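Local structure of DNA polymerase III subunit beta (Helicobacter pylori 26695, 4S3I) at residues 266-280 with 291-304. The protein forms a ring-shaped dimeric sliding clamp that tethers DNA polymerases and other proteins to DNA and so confers processivity on replication. Sequence-based numbering, arbitrary orientation.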
loop_
_atom_site.group_PDB
_atom_site.type_symbol
_atom_site.label_atom_id
_atom_site.label_comp_id
_atom_site.label_asym_id
_atom_site.label_seq_id
_atom_site.Cartn_x
_atom_site.Cartn_y
_atom_site.Cartn_z
ATOM N N PHE A 266 -14.624 -14.255 19.291
ATOM C CA PHE A 266 -13.580 -13.632 20.096
ATOM C C PHE A 266 -12.732 -12.616 19.306
ATOM O O PHE A 266 -12.432 -11.546 19.831
ATOM C CB PHE A 266 -12.703 -14.694 20.796
ATOM C CG PHE A 266 -13.217 -15.066 22.162
ATOM C CD1 PHE A 266 -14.441 -15.718 22.300
ATOM C CD2 PHE A 266 -12.518 -14.705 23.299
ATOM C CE1 PHE A 266 -14.951 -16.030 23.582
ATOM C CE2 PHE A 266 -13.009 -15.016 24.573
ATOM C CZ PHE A 266 -14.233 -15.675 24.711
ATOM N N LYS A 267 -12.339 -12.956 18.075
ATOM C CA LYS A 267 -11.596 -12.015 17.235
ATOM C C LYS A 267 -12.400 -10.728 17.083
ATOM O O LYS A 267 -11.879 -9.639 17.251
ATOM C CB LYS A 267 -11.324 -12.590 15.834
ATOM C CG LYS A 267 -10.195 -13.623 15.718
ATOM C CD LYS A 267 -10.075 -14.060 14.240
ATOM C CE LYS A 267 -8.977 -15.095 14.027
ATOM N NZ LYS A 267 -8.883 -15.474 12.578
ATOM N N GLU A 268 -13.681 -10.878 16.767
ATOM C CA GLU A 268 -14.535 -9.734 16.471
ATOM C C GLU A 268 -14.703 -8.859 17.722
ATOM O O GLU A 268 -14.645 -7.627 17.658
ATOM C CB GLU A 268 -15.881 -10.239 15.947
ATOM C CG GLU A 268 -16.802 -9.183 15.408
ATOM C CD GLU A 268 -18.159 -9.763 15.005
ATOM O OE1 GLU A 268 -19.036 -8.981 14.570
ATOM O OE2 GLU A 268 -18.344 -10.999 15.131
ATOM N N SER A 269 -14.860 -9.505 18.870
ATOM C CA SER A 269 -15.087 -8.796 20.125
ATOM C C SER A 269 -13.826 -8.070 20.592
ATOM O O SER A 269 -13.893 -6.931 21.064
ATOM C CB SER A 269 -15.584 -9.776 21.193
ATOM O OG SER A 269 -16.863 -10.281 20.841
ATOM N N ILE A 270 -12.685 -8.739 20.450
ATOM C CA ILE A 270 -11.395 -8.167 20.828
ATOM C C ILE A 270 -11.004 -6.974 19.948
ATOM O O ILE A 270 -10.548 -5.940 20.456
ATOM C CB ILE A 270 -10.307 -9.246 20.810
ATOM C CG1 ILE A 270 -10.548 -10.202 21.982
ATOM C CG2 ILE A 270 -8.916 -8.624 20.899
ATOM C CD1 ILE A 270 -9.830 -11.518 21.848
ATOM N N LYS A 271 -11.187 -7.108 18.637
ATOM C CA LYS A 271 -10.956 -5.978 17.736
ATOM C C LYS A 271 -11.823 -4.798 18.128
ATOM O O LYS A 271 -11.382 -3.646 18.119
ATOM C CB LYS A 271 -11.242 -6.368 16.285
ATOM C CG LYS A 271 -10.235 -7.336 15.706
ATOM C CD LYS A 271 -10.645 -7.801 14.313
ATOM C CE LYS A 271 -9.603 -8.760 13.739
ATOM N NZ LYS A 271 -10.077 -9.482 12.514
ATOM N N LEU A 272 -13.070 -5.098 18.472
ATOM C CA LEU A 272 -14.042 -4.076 18.838
ATOM C C LEU A 272 -13.558 -3.242 20.030
ATOM O O LEU A 272 -13.631 -2.015 20.005
ATOM C CB LEU A 272 -15.380 -4.745 19.168
ATOM C CG LEU A 272 -16.560 -3.821 19.414
ATOM C CD1 LEU A 272 -16.549 -2.762 18.330
ATOM C CD2 LEU A 272 -17.882 -4.578 19.385
ATOM N N CYS A 273 -13.068 -3.901 21.077
ATOM C CA CYS A 273 -12.595 -3.164 22.258
ATOM C C CYS A 273 -11.239 -2.525 21.982
ATOM O O CYS A 273 -10.884 -1.516 22.589
ATOM C CB CYS A 273 -12.534 -4.076 23.493
ATOM S SG CYS A 273 -14.163 -4.657 24.040
ATOM N N SER A 274 -10.510 -3.107 21.032
ATOM C CA SER A 274 -9.181 -2.627 20.645
ATOM C C SER A 274 -9.225 -1.266 19.992
ATOM O O SER A 274 -8.189 -0.642 19.773
ATOM C CB SER A 274 -8.515 -3.595 19.667
ATOM O OG SER A 274 -8.064 -4.739 20.343
ATOM N N SER A 275 -10.422 -0.816 19.646
ATOM C CA SER A 275 -10.571 0.491 19.043
ATOM C C SER A 275 -10.158 1.561 20.046
ATOM O O SER A 275 -9.715 2.646 19.661
ATOM C CB SER A 275 -12.009 0.713 18.598
ATOM O OG SER A 275 -12.876 0.742 19.708
ATOM N N LEU A 276 -10.287 1.244 21.334
ATOM C CA LEU A 276 -10.037 2.232 22.383
ATOM C C LEU A 276 -8.931 1.845 23.383
ATOM O O LEU A 276 -8.614 2.622 24.283
ATOM C CB LEU A 276 -11.333 2.547 23.143
ATOM C CG LEU A 276 -12.421 3.304 22.384
ATOM C CD1 LEU A 276 -13.559 3.695 23.327
ATOM C CD2 LEU A 276 -11.821 4.549 21.724
ATOM N N SER A 277 -8.354 0.658 23.234
ATOM C CA SER A 277 -7.370 0.174 24.211
ATOM C C SER A 277 -6.429 -0.862 23.605
ATOM O O SER A 277 -6.708 -1.402 22.537
ATOM C CB SER A 277 -8.088 -0.454 25.400
ATOM O OG SER A 277 -8.754 -1.635 24.993
ATOM N N SER A 278 -5.322 -1.152 24.285
ATOM C CA SER A 278 -4.416 -2.204 23.817
ATOM C C SER A 278 -4.542 -3.428 24.715
ATOM O O SER A 278 -4.099 -4.528 24.359
ATOM C CB SER A 278 -2.965 -1.717 23.805
ATOM O OG SER A 278 -2.482 -1.578 25.123
ATOM N N THR A 279 -5.133 -3.225 25.888
ATOM C CA THR A 279 -5.411 -4.333 26.799
ATOM C C THR A 279 -6.907 -4.427 27.094
ATOM O O THR A 279 -7.643 -3.432 27.054
ATOM C CB THR A 279 -4.623 -4.216 28.119
ATOM O OG1 THR A 279 -5.014 -3.020 28.788
ATOM C CG2 THR A 279 -3.110 -4.193 27.863
ATOM N N ILE A 280 -7.345 -5.635 27.398
ATOM C CA ILE A 280 -8.759 -5.934 27.527
ATOM C C ILE A 280 -9.005 -6.787 28.765
ATOM O O ILE A 280 -8.247 -7.718 29.046
ATOM C CB ILE A 280 -9.246 -6.694 26.267
ATOM C CG1 ILE A 280 -9.403 -5.728 25.087
ATOM C CG2 ILE A 280 -10.564 -7.423 26.522
ATOM C CD1 ILE A 280 -9.648 -6.441 23.761
ATOM N N PHE A 291 -16.339 -8.511 27.365
ATOM C CA PHE A 291 -15.075 -7.882 26.998
ATOM C C PHE A 291 -15.138 -6.399 27.330
ATOM O O PHE A 291 -16.073 -5.720 26.920
ATOM C CB PHE A 291 -14.809 -8.037 25.496
ATOM C CG PHE A 291 -14.850 -9.463 24.994
ATOM C CD1 PHE A 291 -13.674 -10.133 24.669
ATOM C CD2 PHE A 291 -16.065 -10.115 24.804
ATOM C CE1 PHE A 291 -13.702 -11.445 24.182
ATOM C CE2 PHE A 291 -16.112 -11.423 24.320
ATOM C CZ PHE A 291 -14.930 -12.092 24.002
ATOM N N GLU A 292 -14.141 -5.894 28.058
ATOM C CA GLU A 292 -14.094 -4.475 28.420
ATOM C C GLU A 292 -12.713 -3.895 28.167
ATOM O O GLU A 292 -11.708 -4.518 28.499
ATOM C CB GLU A 292 -14.441 -4.272 29.906
ATOM C CG GLU A 292 -15.896 -4.536 30.275
ATOM C CD GLU A 292 -16.155 -4.508 31.777
ATOM O OE1 GLU A 292 -15.660 -5.413 32.486
ATOM O OE2 GLU A 292 -16.859 -3.583 32.242
ATOM N N SER A 293 -12.669 -2.692 27.609
ATOM C CA SER A 293 -11.398 -2.003 27.397
ATOM C C SER A 293 -10.741 -1.762 28.749
ATOM O O SER A 293 -11.422 -1.443 29.721
ATOM C CB SER A 293 -11.614 -0.678 26.672
ATOM O OG SER A 293 -12.464 0.181 27.408
ATOM N N LEU A 294 -9.421 -1.931 28.819
ATOM C CA LEU A 294 -8.724 -1.883 30.101
ATOM C C LEU A 294 -7.783 -0.682 30.230
ATOM O O LEU A 294 -7.850 0.065 31.211
ATOM C CB LEU A 294 -7.991 -3.209 30.333
ATOM C CG LEU A 294 -7.320 -3.533 31.669
ATOM C CD1 LEU A 294 -8.278 -3.396 32.850
ATOM C CD2 LEU A 294 -6.763 -4.949 31.604
ATOM N N ASP A 295 -6.907 -0.485 29.247
ATOM C CA ASP A 295 -5.967 0.640 29.326
ATOM C C ASP A 295 -6.415 1.808 28.442
ATOM O O ASP A 295 -5.596 2.555 27.892
ATOM C CB ASP A 295 -4.512 0.217 29.036
ATOM C CG ASP A 295 -4.304 -0.265 27.610
ATOM O OD1 ASP A 295 -5.308 -0.545 26.919
ATOM O OD2 ASP A 295 -3.127 -0.374 27.187
ATOM N N SER A 296 -7.732 1.956 28.326
ATOM C CA SER A 296 -8.335 3.068 27.596
ATOM C C SER A 296 -8.184 4.344 28.398
ATOM O O SER A 296 -8.154 4.306 29.633
ATOM C CB SER A 296 -9.818 2.795 27.347
ATOM O OG SER A 296 -10.526 2.645 28.562
ATOM N N GLU A 297 -8.088 5.469 27.688
ATOM C CA GLU A 297 -8.040 6.793 28.300
ATOM C C GLU A 297 -9.219 7.000 29.239
ATOM O O GLU A 297 -10.264 6.367 29.081
ATOM C CB GLU A 297 -8.091 7.871 27.218
ATOM C CG GLU A 297 -6.996 7.766 26.173
ATOM C CD GLU A 297 -5.691 8.387 26.631
ATOM O OE1 GLU A 297 -5.707 9.149 27.626
ATOM O OE2 GLU A 297 -4.652 8.115 25.990
ATOM N N HIS A 298 -9.051 7.884 30.217
ATOM C CA HIS A 298 -10.164 8.257 31.080
ATOM C C HIS A 298 -11.273 8.826 30.200
ATOM O O HIS A 298 -10.997 9.560 29.241
ATOM C CB HIS A 298 -9.725 9.287 32.126
ATOM C CG HIS A 298 -10.778 9.602 33.144
ATOM N ND1 HIS A 298 -11.177 8.698 34.108
ATOM C CD2 HIS A 298 -11.512 10.721 33.353
ATOM C CE1 HIS A 298 -12.112 9.248 34.864
ATOM N NE2 HIS A 298 -12.333 10.476 34.426
ATOM N N SER A 299 -12.514 8.460 30.521
ATOM C CA SER A 299 -13.708 8.872 29.769
ATOM C C SER A 299 -13.937 8.119 28.448
ATOM O O SER A 299 -14.932 8.374 27.767
ATOM C CB SER A 299 -13.765 10.394 29.545
ATOM O OG SER A 299 -14.130 11.082 30.728
ATOM N N GLU A 300 -13.038 7.202 28.086
ATOM C CA GLU A 300 -13.257 6.384 26.901
ATOM C C GLU A 300 -13.449 4.949 27.343
ATOM O O GLU A 300 -12.589 4.401 28.033
ATOM C CB GLU A 300 -12.089 6.520 25.923
ATOM C CG GLU A 300 -11.933 7.950 25.413
ATOM C CD GLU A 300 -10.739 8.155 24.500
ATOM O OE1 GLU A 300 -10.111 7.156 24.089
ATOM O OE2 GLU A 300 -10.436 9.332 24.196
ATOM N N THR A 301 -14.588 4.348 26.990
ATOM C CA THR A 301 -14.835 2.939 27.332
ATOM C C THR A 301 -15.457 2.162 26.169
ATOM O O THR A 301 -16.192 2.730 25.356
ATOM C CB THR A 301 -15.739 2.758 28.584
ATOM O OG1 THR A 301 -17.112 2.935 28.217
ATOM C CG2 THR A 301 -15.373 3.739 29.687
ATOM N N ALA A 302 -15.155 0.866 26.112
ATOM C CA ALA A 302 -15.692 -0.040 25.106
ATOM C C ALA A 302 -16.073 -1.314 25.834
ATOM O O ALA A 302 -15.269 -1.854 26.589
ATOM C CB ALA A 302 -14.644 -0.343 24.027
ATOM N N LYS A 303 -17.300 -1.785 25.632
ATOM C CA LYS A 303 -17.719 -3.063 26.197
ATOM C C LYS A 303 -18.476 -3.848 25.147
ATOM O O LYS A 303 -19.173 -3.264 24.303
ATOM C CB LYS A 303 -18.651 -2.881 27.410
ATOM C CG LYS A 303 -18.515 -1.573 28.184
ATOM C CD LYS A 303 -19.222 -1.652 29.544
ATOM C CE LYS A 303 -20.567 -2.367 29.440
ATOM N NZ LYS A 303 -21.318 -2.388 30.734
ATOM N N THR A 304 -18.373 -5.169 25.218
ATOM C CA THR A 304 -19.266 -6.025 24.446
ATOM C C THR A 304 -19.325 -7.389 25.093
ATOM O O THR A 304 -18.504 -7.715 25.954
ATOM C CB THR A 304 -18.823 -6.176 22.974
ATOM O OG1 THR A 304 -19.897 -6.747 22.211
ATOM C CG2 THR A 304 -17.614 -7.074 22.874
HETATM O O HOH W 1 -19.167 -8.896 19.750
HETATM O O HOH W 2 -8.610 5.189 24.881
#
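Phe291 points its ring edge at the face of Phe266, a T-shaped pair with centroids 4.8 Å apart and planes at 72°. With CG beside the backbone N (chi1 -55°), the Phe291 ring lies over the helix, where Ser269 CB sits 3.5 Å from its centroid in a CH-pi contact. One turn on, Cys273 SG packs 3.7 Å from Phe291 CB, and Ala302 CB rests 3.9 Å from Cys273 CA. This close apolar packing gives way to polar contacts on the solvent side, at Ser278 and Asp295, where the loop after strand 288-293 meets the start of strand 279-284. There the exposed Asp295 carboxylate grips the last loop residue and the first of the strand: OD1 takes Ser278 N on its syn lone pair at 2.7 Å and Thr279 N from above the carboxylate plane at 2.9 Å. Farther along the loop, a water links Leu276 O, Glu297 N and Glu300 OE1, the last also salt-bridged to Lys76 of the second subunit. The helix thus covers one face of the antiparallel sheet in the C-terminal clamp domain, beside helix 324-332; strand 301-307 pairs with a strand of the second subunit, carrying the sheet across the dimer interface.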